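Local coordinates for mitotic checkpoint control protein kinase BUB1 (Drosophila melanogaster, PDB 6JKK) that probably acts as an ATP-dependent protein kinase in the mitotic checkpoint at the kinetochore, this chain being its kinase domain, at residues M256-L259 and R263-E266; M265-R270 and T274-K279. One frame throughout, in Å; residues are numbered along the deposited sequence.

Contact 1 (M256-L259 and R263-E266)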
ATOM      1  N   MET A 256       6.456  -6.086  -7.156  1.00 16.21           N
ATOM      2  CA  MET A 256       6.615  -7.391  -7.794  1.00 13.28           C
ATOM      3  C   MET A 256       8.094  -7.669  -8.034  1.00 16.34           C
ATOM      4  O   MET A 256       8.556  -8.795  -7.859  1.00 15.97           O
ATOM      5  CB  MET A 256       5.856  -7.454  -9.123  1.00 13.88           C
ATOM      6  CG  MET A 256       4.353  -7.245  -9.019  1.00 19.56           C
ATOM      7  SD  MET A 256       3.648  -7.341 -10.675  1.00 19.55           S
ATOM      8  CE  MET A 256       1.920  -6.985 -10.310  1.00 19.26           C
ATOM      9  N   HIS A 257       8.836  -6.633  -8.418  1.00 15.34           N
ATOM     10  CA  HIS A 257      10.269  -6.757  -8.695  1.00 17.39           C
ATOM     11  C   HIS A 257      11.073  -7.147  -7.452  1.00 18.71           C
ATOM     12  O   HIS A 257      11.984  -7.980  -7.526  1.00 19.88           O
ATOM     13  CB  HIS A 257      10.801  -5.441  -9.282  1.00 19.07           C
ATOM     14  CG  HIS A 257      12.199  -5.526  -9.807  1.00 19.20           C
ATOM     15  ND1 HIS A 257      13.306  -5.496  -8.988  1.00 19.14           N
ATOM     16  CD2 HIS A 257      12.672  -5.621 -11.074  1.00 22.18           C
ATOM     17  CE1 HIS A 257      14.401  -5.582  -9.724  1.00 24.18           C
ATOM     18  NE2 HIS A 257      14.043  -5.659 -10.995  1.00 25.47           N
ATOM     19  N   VAL A 258      10.750  -6.534  -6.316  1.00 15.98           N
ATOM     20  CA  VAL A 258      11.449  -6.843  -5.065  1.00 20.63           C
ATOM     21  C   VAL A 258      11.176  -8.283  -4.637  1.00 17.12           C
ATOM     22  O   VAL A 258      12.078  -8.984  -4.167  1.00 17.89           O
ATOM     23  CB  VAL A 258      11.052  -5.863  -3.934  1.00 27.49           C
ATOM     24  CG1 VAL A 258      11.732  -6.241  -2.631  1.00 32.88           C
ATOM     25  CG2 VAL A 258      11.441  -4.455  -4.308  1.00 29.67           C
ATOM     26  N   LEU A 259       9.929  -8.725  -4.812  1.00 14.25           N
ATOM     27  CA  LEU A 259       9.531 -10.072  -4.428  1.00 18.16           C
ATOM     28  C   LEU A 259      10.233 -11.110  -5.298  1.00 17.03           C
ATOM     29  O   LEU A 259      10.769 -12.099  -4.794  1.00 17.46           O
ATOM     30  CB  LEU A 259       8.009 -10.233  -4.547  1.00 15.04           C
ATOM     31  CG  LEU A 259       7.144  -9.321  -3.671  1.00 16.38           C
ATOM     32  CD1 LEU A 259       5.664  -9.617  -3.871  1.00 17.20           C
ATOM     33  CD2 LEU A 259       7.515  -9.491  -2.221  1.00 14.38           C
ATOM     34  N   ARG A 263      15.772  -7.585  -5.083  1.00 30.36           N
ATOM     35  CA  ARG A 263      16.447  -6.314  -5.314  1.00 37.58           C
ATOM     36  C   ARG A 263      15.444  -5.252  -5.723  1.00 33.67           C
ATOM     37  O   ARG A 263      14.384  -5.570  -6.254  1.00 28.44           O
ATOM     38  CB  ARG A 263      17.499  -6.452  -6.413  1.00 44.13           C
ATOM     39  CG  ARG A 263      18.729  -7.254  -6.035  1.00 51.43           C
ATOM     40  CD  ARG A 263      19.713  -7.264  -7.193  1.00 57.79           C
ATOM     41  NE  ARG A 263      19.160  -7.962  -8.349  1.00 58.71           N
ATOM     42  CZ  ARG A 263      19.491  -9.200  -8.704  1.00 66.51           C
ATOM     43  NH1 ARG A 263      20.390  -9.879  -8.002  1.00 72.10           N
ATOM     44  NH2 ARG A 263      18.930  -9.756  -9.769  1.00 64.70           N
ATOM     45  N   TYR A 264      15.780  -3.988  -5.493  1.00 28.90           N
ATOM     46  CA  TYR A 264      14.890  -2.904  -5.893  1.00 29.02           C
ATOM     47  C   TYR A 264      14.931  -2.668  -7.401  1.00 26.44           C
ATOM     48  O   TYR A 264      15.932  -2.953  -8.057  1.00 24.36           O
ATOM     49  CB  TYR A 264      15.188  -1.635  -5.086  1.00 34.85           C
ATOM     50  CG  TYR A 264      14.884  -1.834  -3.618  1.00 50.27           C
ATOM     51  CD1 TYR A 264      13.574  -1.999  -3.183  1.00 55.10           C
ATOM     52  CD2 TYR A 264      15.902  -1.887  -2.671  1.00 54.60           C
ATOM     53  CE1 TYR A 264      13.280  -2.201  -1.854  1.00 53.59           C
ATOM     54  CE2 TYR A 264      15.617  -2.086  -1.333  1.00 56.28           C
ATOM     55  CZ  TYR A 264      14.303  -2.245  -0.933  1.00 56.56           C
ATOM     56  OH  TYR A 264      14.004  -2.447   0.395  1.00 55.11           O
ATOM     57  N   MET A 265      13.828  -2.172  -7.947  1.00 28.35           N
ATOM     58  CA  MET A 265      13.697  -1.998  -9.387  1.00 26.47           C
ATOM     59  C   MET A 265      14.415  -0.757  -9.906  1.00 30.59           C
ATOM     60  O   MET A 265      14.225   0.350  -9.397  1.00 26.03           O
ATOM     61  CB  MET A 265      12.216  -1.925  -9.763  1.00 21.57           C
ATOM     62  CG  MET A 265      11.957  -1.769 -11.256  1.00 24.69           C
ATOM     63  SD  MET A 265      10.196  -1.692 -11.630  1.00 28.97           S
ATOM     64  CE  MET A 265       9.771  -0.053 -11.030  1.00 19.12           C
ATOM     65  N   GLU A 266      15.246  -0.956 -10.920  1.00 25.92           N
ATOM     66  CA  GLU A 266      15.752   0.145 -11.716  1.00 29.00           C
ATOM     67  C   GLU A 266      15.156   0.006 -13.100  1.00 35.64           C
ATOM     68  O   GLU A 266      15.255  -1.046 -13.739  1.00 40.87           O
ATOM     69  CB  GLU A 266      17.269   0.104 -11.820  1.00 31.49           C
ATOM     70  CG  GLU A 266      17.983  -0.053 -10.505  1.00 35.99           C
ATOM     71  CD  GLU A 266      19.471  -0.175 -10.711  1.00 44.29           C
ATOM     72  OE1 GLU A 266      20.016  -1.278 -10.485  1.00 51.02           O
ATOM     73  OE2 GLU A 266      20.087   0.830 -11.126  1.00 40.54           O
TER
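H257 and R263 are joined by a hydrogen bond from ring to backbone. ND1 of H257 gives its proton to O of R263 at 2.9 Å, with 145° at the hydrogen. The acceptor lies in the ring plane, only 4° out of it, but the donor sits above the carbonyl plane of R263. The imidazole is put there by its first torsion, with CG anti to the backbone N (chi1 -171°). One ring face is taken by M265. Its CA lies 3.7 Å from the centroid of the H257 ring, close to the ring normal, as a CH-pi contact. CB of M265 lies over the same face, at its rim, 3.6 Å from CG of H257.

Both partners belong to the C-terminal lobe of the protein kinase fold. H257 sits on helix 246-261, and R263 to M265 lie in the loop that leaves it. F261 meets the imidazole edge-to-face, and T280 OG1 makes a weak bond to its NE2. With an alanine here in place of H257, the R263 carbonyl would probably lose this donor and a gap would open under M265.

V258 also approaches this carbonyl, its CA 3.4 Å from O of R263 in a CA-H...O contact. Its CG2 branch touches CD1 of Y264 at 3.4 Å, meeting the phenol ring obliquely. Y264 also reaches I140 on helix 139-150.

Contact 2 (M265-R270 and T274-K279); sequences MEVVQR and TIWMPK
V268 and M277 form the hydrogen-bonded pair at the middle of this contact. N of V268 donates to O of M277 at 3.0 Å, and N of M277 returns a bond to O of V268 at 2.9 Å. Two more backbone bonds flank them: K279 N to E266 O, and R270 N to I275 O, the latter 2.6 Å long. V267 with P278 and Q269 with W276 are the non-hydrogen-bonded pairs.

The main side-chain packing is on W276. CG of Q269 stands over the centre of its six-membered ring, 3.4 Å from the centroid, as a CH-pi contact. The Q269 amide lies nearly parallel to the indole, the planes 10° apart. CG1 of V267 meets CE3 of W276 at 3.2 Å, a tight approach. I235 and R238 of helix 235-238 also touch W276. Near the start of the contact, SD of M265 reaches CG of P278. The R270 chain bends at chi2 (38°), and its CD passes 3.7 Å from CB of M277.

The polar side-chain contacts are looser. The R270 guanidinium lies against the backbone beyond M277, with O of P278 over one face. NH2 of R270 makes a weak bond to O of K279. The charged ends of E266 and K279 stay beyond salt-bridge distance.

Together these pairs make a two-stranded antiparallel beta hairpin in the C-terminal lobe of the kinase domain.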
ATOM      1  N   MET A 265      13.828  -2.172  -7.947  1.00 28.35           N
ATOM      2  CA  MET A 265      13.697  -1.998  -9.387  1.00 26.47           C
ATOM      3  C   MET A 265      14.415  -0.757  -9.906  1.00 30.59           C
ATOM      4  O   MET A 265      14.225   0.350  -9.397  1.00 26.03           O
ATOM      5  CB  MET A 265      12.216  -1.925  -9.763  1.00 21.57           C
ATOM      6  CG  MET A 265      11.957  -1.769 -11.256  1.00 24.69           C
ATOM      7  SD  MET A 265      10.196  -1.692 -11.630  1.00 28.97           S
ATOM      8  CE  MET A 265       9.771  -0.053 -11.030  1.00 19.12           C
ATOM      9  N   GLU A 266      15.246  -0.956 -10.920  1.00 25.92           N
ATOM     10  CA  GLU A 266      15.752   0.145 -11.716  1.00 29.00           C
ATOM     11  C   GLU A 266      15.156   0.006 -13.100  1.00 35.64           C
ATOM     12  O   GLU A 266      15.255  -1.046 -13.739  1.00 40.87           O
ATOM     13  CB  GLU A 266      17.269   0.104 -11.820  1.00 31.49           C
ATOM     14  CG  GLU A 266      17.983  -0.053 -10.505  1.00 35.99           C
ATOM     15  CD  GLU A 266      19.471  -0.175 -10.711  1.00 44.29           C
ATOM     16  OE1 GLU A 266      20.016  -1.278 -10.485  1.00 51.02           O
ATOM     17  OE2 GLU A 266      20.087   0.830 -11.126  1.00 40.54           O
ATOM     18  N   VAL A 267      14.550   1.086 -13.562  1.00 28.33           N
ATOM     19  CA  VAL A 267      13.853   1.098 -14.830  1.00 29.22           C
ATOM     20  C   VAL A 267      14.699   1.785 -15.917  1.00 34.90           C
ATOM     21  O   VAL A 267      15.317   2.823 -15.667  1.00 33.52           O
ATOM     22  CB  VAL A 267      12.484   1.768 -14.631  1.00 28.25           C
ATOM     23  CG1 VAL A 267      12.068   2.489 -15.844  1.00 39.43           C
ATOM     24  CG2 VAL A 267      11.444   0.734 -14.244  1.00 28.45           C
ATOM     25  N   VAL A 268      14.769   1.179 -17.104  1.00 31.91           N
ATOM     26  CA  VAL A 268      15.464   1.774 -18.250  1.00 36.26           C
ATOM     27  C   VAL A 268      14.651   1.539 -19.519  1.00 35.44           C
ATOM     28  O   VAL A 268      13.763   0.686 -19.539  1.00 34.19           O
ATOM     29  CB  VAL A 268      16.865   1.158 -18.471  1.00 41.03           C
ATOM     30  CG1 VAL A 268      17.715   1.256 -17.219  1.00 45.87           C
ATOM     31  CG2 VAL A 268      16.750  -0.291 -18.916  1.00 35.20           C
ATOM     32  N   GLN A 269      14.954   2.282 -20.576  1.00 34.59           N
ATOM     33  CA  GLN A 269      14.348   2.014 -21.875  1.00 43.37           C
ATOM     34  C   GLN A 269      15.002   0.795 -22.512  1.00 49.67           C
ATOM     35  O   GLN A 269      16.230   0.698 -22.556  1.00 45.98           O
ATOM     36  CB  GLN A 269      14.496   3.218 -22.805  1.00 44.18           C
ATOM     37  CG  GLN A 269      13.782   4.460 -22.316  1.00 47.21           C
ATOM     38  CD  GLN A 269      13.714   5.563 -23.360  1.00 52.98           C
ATOM     39  OE1 GLN A 269      12.829   5.569 -24.216  1.00 55.90           O
ATOM     40  NE2 GLN A 269      14.646   6.508 -23.286  1.00 51.16           N
ATOM     41  N   ARG A 270      14.189  -0.138 -23.001  1.00 48.47           N
ATOM     42  CA  ARG A 270      14.721  -1.307 -23.691  1.00 49.69           C
ATOM     43  C   ARG A 270      15.285  -0.915 -25.047  1.00 50.05           C
ATOM     44  O   ARG A 270      14.610  -1.047 -26.060  1.00 54.40           O
ATOM     45  CB  ARG A 270      13.648  -2.383 -23.859  1.00 49.60           C
ATOM     46  CG  ARG A 270      13.957  -3.660 -23.100  1.00 54.59           C
ATOM     47  CD  ARG A 270      14.583  -3.307 -21.764  1.00 63.70           C
ATOM     48  NE  ARG A 270      14.918  -4.468 -20.947  1.00 70.56           N
ATOM     49  CZ  ARG A 270      15.971  -4.522 -20.137  1.00 76.01           C
ATOM     50  NH1 ARG A 270      16.797  -3.485 -20.055  1.00 80.36           N
ATOM     51  NH2 ARG A 270      16.206  -5.612 -19.419  1.00 74.43           N
ATOM     52  N   THR A 274      11.500   2.508 -27.221  1.00 55.63           N
ATOM     53  CA  THR A 274      11.141   3.587 -26.309  1.00 54.68           C
ATOM     54  C   THR A 274      10.365   2.994 -25.136  1.00 50.87           C
ATOM     55  O   THR A 274       9.779   3.715 -24.326  1.00 48.63           O
ATOM     56  CB  THR A 274      10.279   4.647 -27.011  1.00 56.17           C
ATOM     57  OG1 THR A 274       9.162   4.011 -27.645  1.00 61.68           O
ATOM     58  CG2 THR A 274      11.092   5.391 -28.058  1.00 55.66           C
ATOM     59  N   ILE A 275      10.376   1.667 -25.064  1.00 48.14           N
ATOM     60  CA  ILE A 275       9.653   0.920 -24.042  1.00 41.50           C
ATOM     61  C   ILE A 275      10.482   0.789 -22.766  1.00 35.41           C
ATOM     62  O   ILE A 275      11.654   0.406 -22.814  1.00 38.43           O
ATOM     63  CB  ILE A 275       9.273  -0.483 -24.571  1.00 41.77           C
ATOM     64  CG1 ILE A 275       8.259  -0.368 -25.714  1.00 50.88           C
ATOM     65  CG2 ILE A 275       8.730  -1.356 -23.454  1.00 36.94           C
ATOM     66  CD1 ILE A 275       6.938   0.276 -25.305  1.00 53.83           C
ATOM     67  N   TRP A 276       9.868   1.108 -21.631  1.00 29.58           N
ATOM     68  CA  TRP A 276      10.540   1.008 -20.341  1.00 28.25           C
ATOM     69  C   TRP A 276      10.317  -0.357 -19.689  1.00 28.29           C
ATOM     70  O   TRP A 276       9.190  -0.850 -19.613  1.00 32.30           O
ATOM     71  CB  TRP A 276      10.058   2.125 -19.414  1.00 27.45           C
ATOM     72  CG  TRP A 276      10.405   3.502 -19.917  1.00 32.28           C
ATOM     73  CD1 TRP A 276       9.740   4.224 -20.868  1.00 30.93           C
ATOM     74  CD2 TRP A 276      11.496   4.324 -19.482  1.00 30.76           C
ATOM     75  NE1 TRP A 276      10.360   5.441 -21.056  1.00 32.95           N
ATOM     76  CE2 TRP A 276      11.437   5.526 -20.211  1.00 32.90           C
ATOM     77  CE3 TRP A 276      12.522   4.157 -18.551  1.00 32.36           C
ATOM     78  CZ2 TRP A 276      12.366   6.555 -20.030  1.00 38.33           C
ATOM     79  CZ3 TRP A 276      13.437   5.176 -18.369  1.00 32.57           C
ATOM     80  CH2 TRP A 276      13.359   6.356 -19.107  1.00 37.86           C
ATOM     81  N   MET A 277      11.405  -0.966 -19.235  1.00 30.79           N
ATOM     82  CA  MET A 277      11.349  -2.246 -18.540  1.00 27.00           C
ATOM     83  C   MET A 277      12.366  -2.209 -17.405  1.00 25.06           C
ATOM     84  O   MET A 277      13.283  -1.380 -17.417  1.00 28.67           O
ATOM     85  CB  MET A 277      11.683  -3.397 -19.502  1.00 27.43           C
ATOM     86  CG  MET A 277      10.654  -3.619 -20.600  1.00 27.10           C
ATOM     87  SD  MET A 277       9.063  -4.129 -19.931  1.00 27.04           S
ATOM     88  CE  MET A 277       9.361  -5.889 -19.725  1.00 30.26           C
ATOM     89  N   PRO A 278      12.202  -3.093 -16.410  1.00 29.68           N
ATOM     90  CA  PRO A 278      13.250  -3.180 -15.390  1.00 30.26           C
ATOM     91  C   PRO A 278      14.579  -3.564 -16.019  1.00 29.68           C
ATOM     92  O   PRO A 278      14.602  -4.263 -17.039  1.00 27.80           O
ATOM     93  CB  PRO A 278      12.759  -4.309 -14.481  1.00 28.96           C
ATOM     94  CG  PRO A 278      11.258  -4.283 -14.635  1.00 26.42           C
ATOM     95  CD  PRO A 278      11.037  -3.940 -16.087  1.00 25.64           C
ATOM     96  N   LYS A 279      15.675  -3.111 -15.418  1.00 23.56           N
ATOM     97  CA  LYS A 279      17.012  -3.406 -15.912  1.00 25.65           C
ATOM     98  C   LYS A 279      17.290  -4.907 -15.818  1.00 35.63           C
ATOM     99  O   LYS A 279      18.049  -5.470 -16.611  1.00 32.75           O
ATOM    100  CB  LYS A 279      18.025  -2.619 -15.084  1.00 30.20           C
ATOM    101  CG  LYS A 279      19.408  -2.513 -15.676  1.00 42.53           C
ATOM    102  CD  LYS A 279      20.177  -1.419 -14.954  1.00 44.84           C
ATOM    103  CE  LYS A 279      21.633  -1.406 -15.359  1.00 49.14           C
ATOM    104  NZ  LYS A 279      22.358  -0.290 -14.684  1.00 47.55           N
TER

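Overall arrangement
Following the chain from the N terminus, helix 246-261 comes first. Contact 1 closes the short turn at its end, bringing 263-266 back against 256-259. The chain then runs straight into strand 267-269. Contact 2 closes the next loop, where 274-279 returns along 265-270. The two closures follow one another and overlap at M265 and E266, which serve both. They also touch directly: H257 CD2 lies 3.7 Å from P278 CB, so the helix packs on the hairpin. Their centres are 12 Å apart. Contact 1 is the more buried; at its Y264 end it reaches helix 139-150. Contact 2 lies further out, beside helices 235-238 and 288-299.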